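Local structure of tetraacyldisaccharide 4'-kinase (Aquifex aeolicus, 4EHX) at residues M1-L6 with K161-P166; F19-Y24 with L174-R179. The protein acts as the 4'-kinase of lipid A biosynthesis, an atypical P-loop kinase that transfers the gamma-phosphate of ATP to a tetraacyldisaccharide 1-phosphate. One frame throughout, in Å; residues are numbered along the deposited sequence.

From the N terminus the chain passes through residues 1-6 into helix 7-25, whose last turns hold 19-24, and then runs on to strand 38-43 and the predicted ATP-binding loop. Well over a hundred residues later, the long connection from helix 157-160 to strand 182-186 runs back along the N-terminal segment and this helix, meeting them in the two contacts. Interaction 1 closes the first loop, bringing 161-166 to the start of the chain; interaction 2 closes the second, bringing 174-179 to the far end of the helix. The two closures cross rather than nest, since their segments alternate along the sequence. Their centres lie about 21 Å apart, interaction 2 polar and buried, interaction 1 on the surface.

Interaction 1 of 2, residues M1-L6 with K161-P166; sequences MLRSSL and KDRLLP
L6 and P166 mark the point where the two backbones come nearest, with 6.1 Å between L6 CA and P166 CA. Residues 4-6 form a short 3-10 turn, in which L6 N bonds to R3 O at 3.1 Å, while 161-166 is irregular and reaches P166 through a cis peptide bond. At this meeting point the L6 CD1 methyl lies against a polar carbonyl oxygen, 3.7 Å from P166 O, and L6 CB makes an apolar contact with P166 CG at 4.2 Å. No backbone pairing joins the segments.

The other contact is made by two arginines. R3 sends its CG anti to the backbone N (chi1 -178°), and the bend at chi3 (60°) turns a face of its guanidinium toward R163 NH2. R163 NH2 sits over that face, offset toward the rim, 3.1 Å from R3 NE and 3.1 Å from R3 CD, which lies in the R163 plane at its edge. The two planes stand 78° apart, edge to face. NE and NH2 are both donors and no bond joins them; like charges so close would be expected to work against the contact, and R163 NH2 donates a weak hydrogen bond to A167 O. Behind R163, D162 steadies the loop: its OD1 accepts R163 N at 2.6 Å, through the anti lone pair, and also N169 N.

Placed in the fold, the contact is a surface one at the start of helix 7-25. P166 also touches F9 and S10 of that helix, and L164 packs on Y13 and E14 while its O accepts a hydrogen bond from S10 OG. The loop thus lies along the first turns of the helix on its way from helix 157-160 to strand 182-186.

Interaction 2 of 2, residues F19-Y24 with L174-R179; sequences FRNTLY and LKEIRR
N21 and E176 lay their flat end groups over one another, amide on carboxylate, the planes 29° apart and N21 ND2 3.7 Å from E176 CD. A bend of the E176 chain at chi2 (-59°) sets the carboxylate against the amide. This stack is the close, buried part of a contact whose backbones stay well separated, 8.6 Å from N21 CA to E176 CA. R179 comes in across N21 at about a right angle, and its NH1 bonds to E176 OE2 at 2.8 Å in a salt bridge. The approach is from above the carboxylate plane, 49° out of it. R179 NH1 also passes 3.4 Å from N21 OD1, but at an angle too poor for a hydrogen bond; that oxygen is served by R144 NH1.

The spacing follows from the 3-10 form of 174-179, in which R179 N bonds to E176 O, so that residues three apart point the same way, toward helix 7-25. I177 turns instead to L153 and L155 on strand 150-156 of the P-loop kinase body. E172 is the second acid of the cluster, its OE2 pairing with R179 NH1 and accepting N21 ND2.

On the looser side, a water bridges the two side chains, accepting from N21 ND2 at 2.9 Å and donating to E176 OE1 at 2.7 Å. With a leucine in place of E176, R179 NH1 would probably be left with E172 alone of its two carboxylates, the N21 amide would lose its stacking partner, and the bridging water its acceptor.

Interaction 1 of 2, residues M1-L6 with K161-P166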
loop_
_atom_site.group_PDB
_atom_site.type_symbol
_atom_site.label_atom_id
_atom_site.label_comp_id
_atom_site.label_asym_id
_atom_site.label_seq_id
_atom_site.Cartn_x
_atom_site.Cartn_y
_atom_site.Cartn_z
ATOM N N MET A 1 31.449 -3.454 -8.069
ATOM C CA MET A 1 32.119 -2.420 -8.850
ATOM C C MET A 1 31.294 -1.135 -8.888
ATOM O O MET A 1 31.712 -0.134 -9.472
ATOM C CB MET A 1 32.413 -2.920 -10.265
ATOM C CG MET A 1 33.275 -4.173 -10.300
ATOM S SD MET A 1 33.577 -4.784 -11.969
ATOM C CE MET A 1 34.525 -6.262 -11.619
ATOM N N LEU A 2 30.116 -1.176 -8.272
ATOM C CA LEU A 2 29.324 0.028 -8.044
ATOM C C LEU A 2 28.425 -0.118 -6.820
ATOM O O LEU A 2 28.433 0.739 -5.943
ATOM C CB LEU A 2 28.498 0.412 -9.277
ATOM C CG LEU A 2 27.799 1.780 -9.208
ATOM C CD1 LEU A 2 27.601 2.363 -10.600
ATOM C CD2 LEU A 2 26.471 1.723 -8.444
ATOM N N ARG A 3 27.651 -1.201 -6.759
ATOM C CA ARG A 3 26.741 -1.404 -5.631
ATOM C C ARG A 3 27.503 -1.533 -4.311
ATOM O O ARG A 3 26.995 -1.163 -3.250
ATOM C CB ARG A 3 25.837 -2.621 -5.849
ATOM C CG ARG A 3 24.837 -2.844 -4.718
ATOM C CD ARG A 3 23.816 -3.922 -5.060
ATOM N NE ARG A 3 24.443 -5.213 -5.329
ATOM C CZ ARG A 3 23.781 -6.364 -5.399
ATOM N NH1 ARG A 3 22.468 -6.387 -5.212
ATOM N NH2 ARG A 3 24.431 -7.492 -5.649
ATOM N N SER A 4 28.721 -2.062 -4.386
ATOM C CA SER A 4 29.569 -2.161 -3.209
ATOM C C SER A 4 30.064 -0.772 -2.803
ATOM O O SER A 4 30.414 -0.538 -1.640
ATOM C CB SER A 4 30.748 -3.108 -3.456
ATOM O OG SER A 4 31.736 -2.509 -4.276
ATOM N N SER A 5 30.081 0.159 -3.754
ATOM C CA SER A 5 30.489 1.526 -3.419
ATOM C C SER A 5 29.440 2.202 -2.530
ATOM O O SER A 5 29.681 3.277 -1.984
ATOM C CB SER A 5 30.784 2.365 -4.673
ATOM O OG SER A 5 29.598 2.751 -5.349
ATOM N N LEU A 6 28.288 1.551 -2.372
ATOM C CA LEU A 6 27.213 2.075 -1.530
ATOM C C LEU A 6 27.239 1.568 -0.085
ATOM O O LEU A 6 26.582 2.130 0.786
ATOM C CB LEU A 6 25.857 1.765 -2.150
ATOM C CG LEU A 6 25.577 2.519 -3.447
ATOM C CD1 LEU A 6 24.211 2.143 -3.980
ATOM C CD2 LEU A 6 25.685 4.024 -3.213
ATOM N N LYS A 161 16.735 -11.753 2.452
ATOM C CA LYS A 161 18.062 -11.846 1.858
ATOM C C LYS A 161 18.651 -10.472 1.560
ATOM O O LYS A 161 19.743 -10.376 1.015
ATOM C CB LYS A 161 17.997 -12.666 0.566
ATOM C CG LYS A 161 17.381 -14.049 0.740
ATOM C CD LYS A 161 17.152 -14.753 -0.596
ATOM C CE LYS A 161 16.009 -14.120 -1.374
ATOM N NZ LYS A 161 15.594 -14.948 -2.539
ATOM N N ASP A 162 17.927 -9.414 1.922
ATOM C CA ASP A 162 18.257 -8.061 1.485
ATOM C C ASP A 162 19.193 -7.334 2.463
ATOM O O ASP A 162 19.568 -7.876 3.500
ATOM C CB ASP A 162 16.962 -7.261 1.304
ATOM C CG ASP A 162 17.048 -6.233 0.182
ATOM O OD1 ASP A 162 18.130 -5.649 -0.014
ATOM O OD2 ASP A 162 16.025 -6.012 -0.508
ATOM N N ARG A 163 19.556 -6.102 2.122
ATOM C CA ARG A 163 20.474 -5.304 2.926
ATOM C C ARG A 163 19.916 -3.903 3.147
ATOM O O ARG A 163 19.045 -3.449 2.411
ATOM C CB ARG A 163 21.836 -5.202 2.230
ATOM C CG ARG A 163 22.578 -6.524 2.092
ATOM C CD ARG A 163 23.843 -6.356 1.262
ATOM N NE ARG A 163 23.550 -5.845 -0.076
ATOM C CZ ARG A 163 24.444 -5.741 -1.057
ATOM N NH1 ARG A 163 25.702 -6.118 -0.861
ATOM N NH2 ARG A 163 24.079 -5.261 -2.238
ATOM N N LEU A 164 20.431 -3.209 4.155
ATOM C CA LEU A 164 20.032 -1.830 4.400
ATOM C C LEU A 164 20.324 -0.924 3.206
ATOM O O LEU A 164 21.348 -1.067 2.544
ATOM C CB LEU A 164 20.751 -1.275 5.638
ATOM C CG LEU A 164 20.107 -1.675 6.965
ATOM C CD1 LEU A 164 21.050 -1.437 8.129
ATOM C CD2 LEU A 164 18.815 -0.916 7.154
ATOM N N LEU A 165 19.405 0.006 2.945
ATOM C CA LEU A 165 19.653 1.154 2.078
ATOM C C LEU A 165 20.966 1.832 2.437
ATOM O O LEU A 165 21.318 1.906 3.618
ATOM C CB LEU A 165 18.543 2.193 2.281
ATOM C CG LEU A 165 17.141 1.838 1.790
ATOM C CD1 LEU A 165 16.110 2.740 2.454
ATOM C CD2 LEU A 165 17.080 1.956 0.278
ATOM N N PRO A 166 21.674 2.372 1.433
ATOM C CA PRO A 166 21.296 2.320 0.015
ATOM C C PRO A 166 21.836 1.096 -0.724
ATOM O O PRO A 166 21.468 0.885 -1.878
ATOM C CB PRO A 166 21.927 3.592 -0.554
ATOM C CG PRO A 166 23.129 3.805 0.281
ATOM C CD PRO A 166 22.786 3.314 1.669
#

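Interaction 2 of 2, residues F19-Y24 with L174-R179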
loop_
_atom_site.group_PDB
_atom_site.type_symbol
_atom_site.label_atom_id
_atom_site.label_comp_id
_atom_site.label_asym_id
_atom_site.label_seq_id
_atom_site.Cartn_x
_atom_site.Cartn_y
_atom_site.Cartn_z
ATOM N N PHE A 19 20.193 3.760 16.411
ATOM C CA PHE A 19 20.155 4.724 17.511
ATOM C C PHE A 19 18.729 5.208 17.757
ATOM O O PHE A 19 18.265 5.245 18.902
ATOM C CB PHE A 19 21.080 5.920 17.247
ATOM C CG PHE A 19 21.076 6.938 18.359
ATOM C CD1 PHE A 19 21.609 6.628 19.599
ATOM C CD2 PHE A 19 20.527 8.197 18.167
ATOM C CE1 PHE A 19 21.604 7.556 20.628
ATOM C CE2 PHE A 19 20.530 9.139 19.196
ATOM C CZ PHE A 19 21.061 8.812 20.422
ATOM N N ARG A 20 18.020 5.550 16.687
ATOM C CA ARG A 20 16.638 6.010 16.834
ATOM C C ARG A 20 15.780 4.902 17.430
ATOM O O ARG A 20 14.957 5.134 18.326
ATOM C CB ARG A 20 16.066 6.454 15.476
ATOM C CG ARG A 20 14.580 6.888 15.541
ATOM C CD ARG A 20 14.104 7.563 14.235
ATOM N NE ARG A 20 12.649 7.731 14.218
ATOM C CZ ARG A 20 11.822 6.762 13.860
ATOM N NH1 ARG A 20 12.326 5.597 13.471
ATOM N NH2 ARG A 20 10.511 6.952 13.868
ATOM N N ASN A 21 15.966 3.679 16.944
ATOM C CA ASN A 21 15.133 2.598 17.459
ATOM C C ASN A 21 15.442 2.263 18.920
ATOM O O ASN A 21 14.547 1.905 19.676
ATOM C CB ASN A 21 15.204 1.360 16.568
ATOM C CG ASN A 21 14.283 1.466 15.356
ATOM O OD1 ASN A 21 13.166 1.961 15.463
ATOM N ND2 ASN A 21 14.756 1.002 14.199
ATOM N N THR A 22 16.705 2.397 19.311
ATOM C CA THR A 22 17.067 2.212 20.720
ATOM C C THR A 22 16.344 3.224 21.604
ATOM O O THR A 22 15.847 2.885 22.691
ATOM C CB THR A 22 18.586 2.317 20.927
ATOM O OG1 THR A 22 19.226 1.240 20.232
ATOM C CG2 THR A 22 18.940 2.250 22.404
ATOM N N LEU A 23 16.257 4.465 21.138
ATOM C CA LEU A 23 15.555 5.487 21.915
ATOM C C LEU A 23 14.089 5.118 22.147
ATOM O O LEU A 23 13.587 5.228 23.273
ATOM C CB LEU A 23 15.683 6.867 21.256
ATOM C CG LEU A 23 17.113 7.420 21.226
ATOM C CD1 LEU A 23 17.192 8.712 20.422
ATOM C CD2 LEU A 23 17.632 7.627 22.634
ATOM N N TYR A 24 13.400 4.665 21.102
ATOM C CA TYR A 24 12.016 4.231 21.280
ATOM C C TYR A 24 11.925 2.973 22.138
ATOM O O TYR A 24 11.058 2.885 22.999
ATOM C CB TYR A 24 11.311 4.013 19.945
ATOM C CG TYR A 24 10.808 5.309 19.337
ATOM C CD1 TYR A 24 9.678 5.934 19.845
ATOM C CD2 TYR A 24 11.479 5.912 18.280
ATOM C CE1 TYR A 24 9.214 7.107 19.307
ATOM C CE2 TYR A 24 11.017 7.103 17.726
ATOM C CZ TYR A 24 9.887 7.693 18.252
ATOM O OH TYR A 24 9.412 8.872 17.737
ATOM N N LEU A 174 16.798 -6.316 9.759
ATOM C CA LEU A 174 15.851 -7.409 9.966
ATOM C C LEU A 174 15.547 -7.705 11.442
ATOM O O LEU A 174 14.496 -8.254 11.752
ATOM C CB LEU A 174 16.346 -8.674 9.256
ATOM C CG LEU A 174 16.422 -8.655 7.724
ATOM C CD1 LEU A 174 17.106 -9.926 7.203
ATOM C CD2 LEU A 174 15.035 -8.490 7.098
ATOM N N LYS A 175 16.454 -7.359 12.358
ATOM C CA LYS A 175 16.179 -7.591 13.780
ATOM C C LYS A 175 14.891 -6.891 14.236
ATOM O O LYS A 175 14.261 -7.302 15.212
ATOM C CB LYS A 175 17.357 -7.145 14.669
ATOM C CG LYS A 175 17.508 -5.632 14.806
ATOM C CD LYS A 175 18.692 -5.237 15.722
ATOM C CE LYS A 175 18.717 -3.721 15.922
ATOM N NZ LYS A 175 19.751 -3.271 16.909
ATOM N N GLU A 176 14.509 -5.827 13.538
ATOM C CA GLU A 176 13.311 -5.066 13.902
ATOM C C GLU A 176 12.004 -5.799 13.613
ATOM O O GLU A 176 10.926 -5.332 13.964
ATOM C CB GLU A 176 13.321 -3.687 13.235
ATOM C CG GLU A 176 14.499 -2.830 13.677
ATOM C CD GLU A 176 14.522 -2.588 15.181
ATOM O OE1 GLU A 176 15.621 -2.371 15.724
ATOM O OE2 GLU A 176 13.442 -2.600 15.822
ATOM N N ILE A 177 12.097 -6.955 12.976
ATOM C CA ILE A 177 10.944 -7.844 12.887
ATOM C C ILE A 177 10.343 -8.079 14.281
ATOM O O ILE A 177 9.138 -8.280 14.426
ATOM C CB ILE A 177 11.324 -9.177 12.201
ATOM C CG1 ILE A 177 11.493 -8.938 10.697
ATOM C CG2 ILE A 177 10.258 -10.260 12.451
ATOM C CD1 ILE A 177 12.156 -10.093 9.950
ATOM N N ARG A 178 11.179 -8.014 15.313
ATOM C CA ARG A 178 10.697 -8.190 16.683
ATOM C C ARG A 178 9.569 -7.234 17.109
ATOM O O ARG A 178 8.808 -7.547 18.030
ATOM C CB ARG A 178 11.861 -8.113 17.689
ATOM C CG ARG A 178 12.487 -6.729 17.849
ATOM C CD ARG A 178 13.758 -6.836 18.704
ATOM N NE ARG A 178 14.466 -5.562 18.812
ATOM C CZ ARG A 178 15.754 -5.445 19.139
ATOM N NH1 ARG A 178 16.482 -6.531 19.380
ATOM N NH2 ARG A 178 16.320 -4.246 19.216
ATOM N N ARG A 179 9.469 -6.069 16.469
ATOM C CA ARG A 179 8.401 -5.110 16.815
ATOM C C ARG A 179 7.009 -5.545 16.354
ATOM O O ARG A 179 6.008 -5.037 16.856
ATOM C CB ARG A 179 8.678 -3.708 16.266
ATOM C CG ARG A 179 10.021 -3.131 16.657
ATOM C CD ARG A 179 9.984 -1.606 16.632
ATOM N NE ARG A 179 9.550 -1.005 15.356
ATOM C CZ ARG A 179 10.367 -0.651 14.358
ATOM N NH1 ARG A 179 11.678 -0.862 14.443
ATOM N NH2 ARG A 179 9.876 -0.070 13.269
HETATM O O HOH W 1 17.102 -0.627 14.214
#